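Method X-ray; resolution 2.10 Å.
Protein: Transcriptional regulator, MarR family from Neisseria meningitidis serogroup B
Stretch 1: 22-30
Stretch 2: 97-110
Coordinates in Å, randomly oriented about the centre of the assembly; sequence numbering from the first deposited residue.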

# COMPACT_ATOMS: atom_id res chain seq x y z
N LYS A 22 -6.82 6.64 -2.83
CA LYS A 22 -7.71 7.32 -3.77
C LYS A 22 -8.89 7.94 -3.03
O LYS A 22 -9.24 9.10 -3.27
CB LYS A 22 -8.20 6.34 -4.83
CG LYS A 22 -9.06 6.95 -5.92
CD LYS A 22 -9.58 5.85 -6.84
CE LYS A 22 -8.54 5.46 -7.88
NZ LYS A 22 -8.96 4.24 -8.62
N TRP A 23 -9.50 7.18 -2.11
CA TRP A 23 -10.57 7.72 -1.28
C TRP A 23 -10.10 8.95 -0.50
O TRP A 23 -10.78 9.97 -0.49
CB TRP A 23 -11.14 6.67 -0.32
CG TRP A 23 -12.17 7.26 0.54
CD1 TRP A 23 -13.49 7.45 0.22
CD2 TRP A 23 -11.99 7.81 1.85
NE1 TRP A 23 -14.14 8.06 1.26
CE2 TRP A 23 -13.24 8.30 2.27
CE3 TRP A 23 -10.89 7.94 2.70
CZ2 TRP A 23 -13.43 8.90 3.51
CZ3 TRP A 23 -11.07 8.53 3.93
CH2 TRP A 23 -12.33 9.01 4.33
N ILE A 24 -8.94 8.85 0.15
CA ILE A 24 -8.35 9.96 0.88
C ILE A 24 -8.22 11.18 -0.03
O ILE A 24 -8.53 12.31 0.38
CB ILE A 24 -6.96 9.61 1.50
CG1 ILE A 24 -7.11 8.58 2.63
CG2 ILE A 24 -6.28 10.86 2.01
CD1 ILE A 24 -5.78 8.11 3.29
N GLY A 25 -7.78 10.95 -1.27
CA GLY A 25 -7.57 12.02 -2.24
C GLY A 25 -8.87 12.71 -2.62
O GLY A 25 -8.87 13.89 -2.96
N GLN A 26 -9.97 11.96 -2.58
CA GLN A 26 -11.31 12.49 -2.86
C GLN A 26 -11.85 13.38 -1.75
O GLN A 26 -12.90 14.03 -1.92
CB GLN A 26 -12.32 11.36 -3.17
CG GLN A 26 -12.01 10.57 -4.45
CD GLN A 26 -11.87 11.46 -5.68
OE1 GLN A 26 -12.86 11.98 -6.21
NE2 GLN A 26 -10.65 11.64 -6.15
N GLN A 27 -11.15 13.41 -0.61
CA GLN A 27 -11.43 14.37 0.46
C GLN A 27 -10.56 15.62 0.26
O GLN A 27 -10.58 16.53 1.08
CB GLN A 27 -11.20 13.77 1.86
CG GLN A 27 -11.69 12.32 2.05
CD GLN A 27 -13.10 12.07 1.54
OE1 GLN A 27 -14.08 12.61 2.06
NE2 GLN A 27 -13.22 11.21 0.52
N ASP A 28 -9.82 15.64 -0.85
CA ASP A 28 -8.90 16.72 -1.20
C ASP A 28 -7.68 16.75 -0.27
O ASP A 28 -7.04 17.79 -0.07
CB ASP A 28 -9.62 18.07 -1.30
CG ASP A 28 -10.35 18.25 -2.63
OD1 ASP A 28 -10.26 17.35 -3.49
OD2 ASP A 28 -11.00 19.30 -2.82
N LEU A 29 -7.35 15.58 0.27
CA LEU A 29 -6.21 15.43 1.16
C LEU A 29 -5.22 14.41 0.63
O LEU A 29 -5.30 13.97 -0.53
CB LEU A 29 -6.69 15.08 2.59
CG LEU A 29 -7.49 16.17 3.31
CD1 LEU A 29 -8.31 15.60 4.46
CD2 LEU A 29 -6.59 17.30 3.81
N ASN A 30 -4.24 14.06 1.45
CA ASN A 30 -3.34 12.98 1.12
C ASN A 30 -3.12 12.12 2.36
O ASN A 30 -3.58 12.47 3.47
CB ASN A 30 -2.04 13.49 0.50
CG ASN A 30 -1.23 14.36 1.44
OD1 ASN A 30 -1.39 14.30 2.66
ND2 ASN A 30 -0.34 15.17 0.88
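Stretch 2 97-110: AYAAPLTESAQEFS

Stretch 2 is helical throughout, from Ala97 to Ser110, and the helix runs on beyond both ends. It is kinked near Pro101. The proline nitrogen carries no hydrogen and so cannot bond to the turn before, and Leu102 N makes only a weak bond, to Ala99 O at 3.0 Å. From Thr103 onward the regular pattern resumes.

Stretch 1 begins as the last part of a helix. A type I turn spans Gly25 to Asp28, and Asp28, with positive phi, forms a Schellman motif. Asn30 then caps the start of the next helix.

The two stretches run in opposite senses in their register. Trp23 lies nearest Phe109, with CA atoms 8.7 Å apart, and Gln27 lies nearest Leu102, with CA atoms 7.1 Å apart. The backbones are therefore closer at the turn, and the wider gap at Trp23 is filled by large rings. Together the stretches bury 388 Å².

Trp23 is the main bump. Its chi1 is t, and its CA-to-CB bond points toward stretch 2. The five-membered ring stacks face to face on the Phe109 ring, with centroids 3.8 Å apart and planes at 17°. Trp23 NE1 lies 3.3 Å from Phe109 CG. The far end of the indole fits against Ala106, where the small side chain lets the ring come close to the helix: Trp23 CH2 is 3.5 Å from Ala106 CA and 3.6 Å from Ala106 CB. The indole edge faces the backbone of Ser105, with Trp23 CZ2 3.6 Å from Ser105 O. A water bridges the same region. It accepts from Trp23 NE1 at 2.9 Å and donates to Ser105 O at 3.0 Å.

Gln27 folds back on its own helix end. Its NE2 donates to Trp23 O at 2.9 Å, almost in line, which holds the side chain in place. Gln27 OE1 is then left to meet Ser105 OG at 2.9 Å. Ser105 OG also has Pro101 O at 2.9 Å and Leu102 O at 3.1 Å within reach, so its proton is not assigned. The bend of the Gln27 chain packs on Leu102, with Gln27 CG 3.7 Å from Leu102 CD1.

Leu102 starts out sideways, but its end comes nearer and rests against both Gln27 and Leu29. Leu102 CD2 lies 3.9 Å from Leu29 CD1. The other methyl of Leu29 reaches Tyr98, with Leu29 CD2 4.0 Å from Tyr98 OH. Tyr98 lies before the kink.

The CA-to-CB bonds of Thr103 and Gln107 point away from stretch 1.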

# COMPACT_ATOMS: atom_id res chain seq x y z
N ALA A 97 -13.39 21.67 13.93
CA ALA A 97 -14.33 22.04 12.88
C ALA A 97 -13.80 21.60 11.50
O ALA A 97 -14.53 21.01 10.70
CB ALA A 97 -14.58 23.55 12.91
N TYR A 98 -12.52 21.86 11.23
CA TYR A 98 -11.86 21.41 10.00
C TYR A 98 -11.97 19.89 9.81
O TYR A 98 -12.30 19.42 8.72
CB TYR A 98 -10.40 21.87 10.01
CG TYR A 98 -9.57 21.62 8.77
CD1 TYR A 98 -8.88 20.43 8.61
CD2 TYR A 98 -9.43 22.60 7.78
CE1 TYR A 98 -8.08 20.20 7.49
CE2 TYR A 98 -8.64 22.38 6.65
CZ TYR A 98 -7.96 21.16 6.52
OH TYR A 98 -7.18 20.89 5.42
N ALA A 99 -11.71 19.13 10.87
CA ALA A 99 -11.70 17.66 10.79
C ALA A 99 -13.08 17.00 10.77
O ALA A 99 -13.21 15.87 10.28
CB ALA A 99 -10.84 17.06 11.89
N ALA A 100 -14.10 17.69 11.28
CA ALA A 100 -15.45 17.14 11.38
C ALA A 100 -15.97 16.47 10.10
O ALA A 100 -16.36 15.31 10.14
CB ALA A 100 -16.44 18.18 11.91
N PRO A 101 -15.96 17.20 8.95
CA PRO A 101 -16.44 16.61 7.68
C PRO A 101 -15.64 15.40 7.23
O PRO A 101 -16.18 14.51 6.57
CB PRO A 101 -16.25 17.74 6.65
CG PRO A 101 -15.98 18.98 7.44
CD PRO A 101 -15.43 18.56 8.76
N LEU A 102 -14.35 15.37 7.60
CA LEU A 102 -13.49 14.24 7.26
C LEU A 102 -13.87 13.00 8.03
O LEU A 102 -13.97 11.92 7.46
CB LEU A 102 -12.01 14.58 7.47
CG LEU A 102 -11.04 13.43 7.17
CD1 LEU A 102 -11.10 13.09 5.65
CD2 LEU A 102 -9.62 13.78 7.61
N THR A 103 -14.08 13.13 9.34
CA THR A 103 -14.50 11.98 10.14
C THR A 103 -15.86 11.48 9.67
O THR A 103 -16.11 10.27 9.64
CB THR A 103 -14.56 12.29 11.64
OG1 THR A 103 -15.46 13.39 11.86
CG2 THR A 103 -13.18 12.65 12.14
N GLU A 104 -16.73 12.41 9.29
CA GLU A 104 -18.06 12.03 8.83
C GLU A 104 -18.03 11.24 7.53
O GLU A 104 -18.68 10.20 7.42
CB GLU A 104 -18.97 13.25 8.73
CG GLU A 104 -19.48 13.71 10.07
CD GLU A 104 -20.13 15.08 9.99
OE1 GLU A 104 -21.13 15.22 9.26
OE2 GLU A 104 -19.65 16.01 10.68
N SER A 105 -17.28 11.72 6.54
CA SER A 105 -17.15 11.01 5.27
C SER A 105 -16.44 9.67 5.45
O SER A 105 -16.78 8.70 4.77
CB SER A 105 -16.44 11.85 4.21
OG SER A 105 -15.27 12.43 4.72
N ALA A 106 -15.47 9.62 6.36
CA ALA A 106 -14.77 8.37 6.70
C ALA A 106 -15.73 7.35 7.30
O ALA A 106 -15.69 6.18 6.92
CB ALA A 106 -13.63 8.63 7.66
N GLN A 107 -16.58 7.82 8.21
CA GLN A 107 -17.57 6.97 8.85
C GLN A 107 -18.63 6.52 7.83
O GLN A 107 -19.08 5.39 7.85
CB GLN A 107 -18.21 7.68 10.05
CG GLN A 107 -19.20 6.82 10.86
CD GLN A 107 -18.58 5.54 11.40
OE1 GLN A 107 -17.48 5.55 11.95
NE2 GLN A 107 -19.30 4.44 11.27
N GLU A 108 -18.98 7.42 6.91
CA GLU A 108 -19.88 7.08 5.83
C GLU A 108 -19.28 6.03 4.88
O GLU A 108 -19.95 5.04 4.55
CB GLU A 108 -20.28 8.32 5.06
CG GLU A 108 -21.40 8.09 4.09
CD GLU A 108 -21.55 9.21 3.09
OE1 GLU A 108 -21.37 10.39 3.48
OE2 GLU A 108 -21.84 8.91 1.92
N PHE A 109 -18.04 6.25 4.44
CA PHE A 109 -17.31 5.27 3.61
C PHE A 109 -17.22 3.91 4.30
O PHE A 109 -17.44 2.87 3.68
CB PHE A 109 -15.90 5.78 3.28
CG PHE A 109 -15.21 5.02 2.17
CD1 PHE A 109 -15.77 4.97 0.89
CD2 PHE A 109 -13.99 4.41 2.38
CE1 PHE A 109 -15.14 4.30 -0.14
CE2 PHE A 109 -13.33 3.74 1.34
CZ PHE A 109 -13.91 3.68 0.08
N SER A 110 -16.90 3.94 5.59
CA SER A 110 -16.69 2.74 6.39
C SER A 110 -17.98 1.93 6.49
O SER A 110 -17.97 0.70 6.35
CB SER A 110 -16.17 3.13 7.78
OG SER A 110 -15.78 2.00 8.54
O HOH W 1 -16.95 8.76 1.80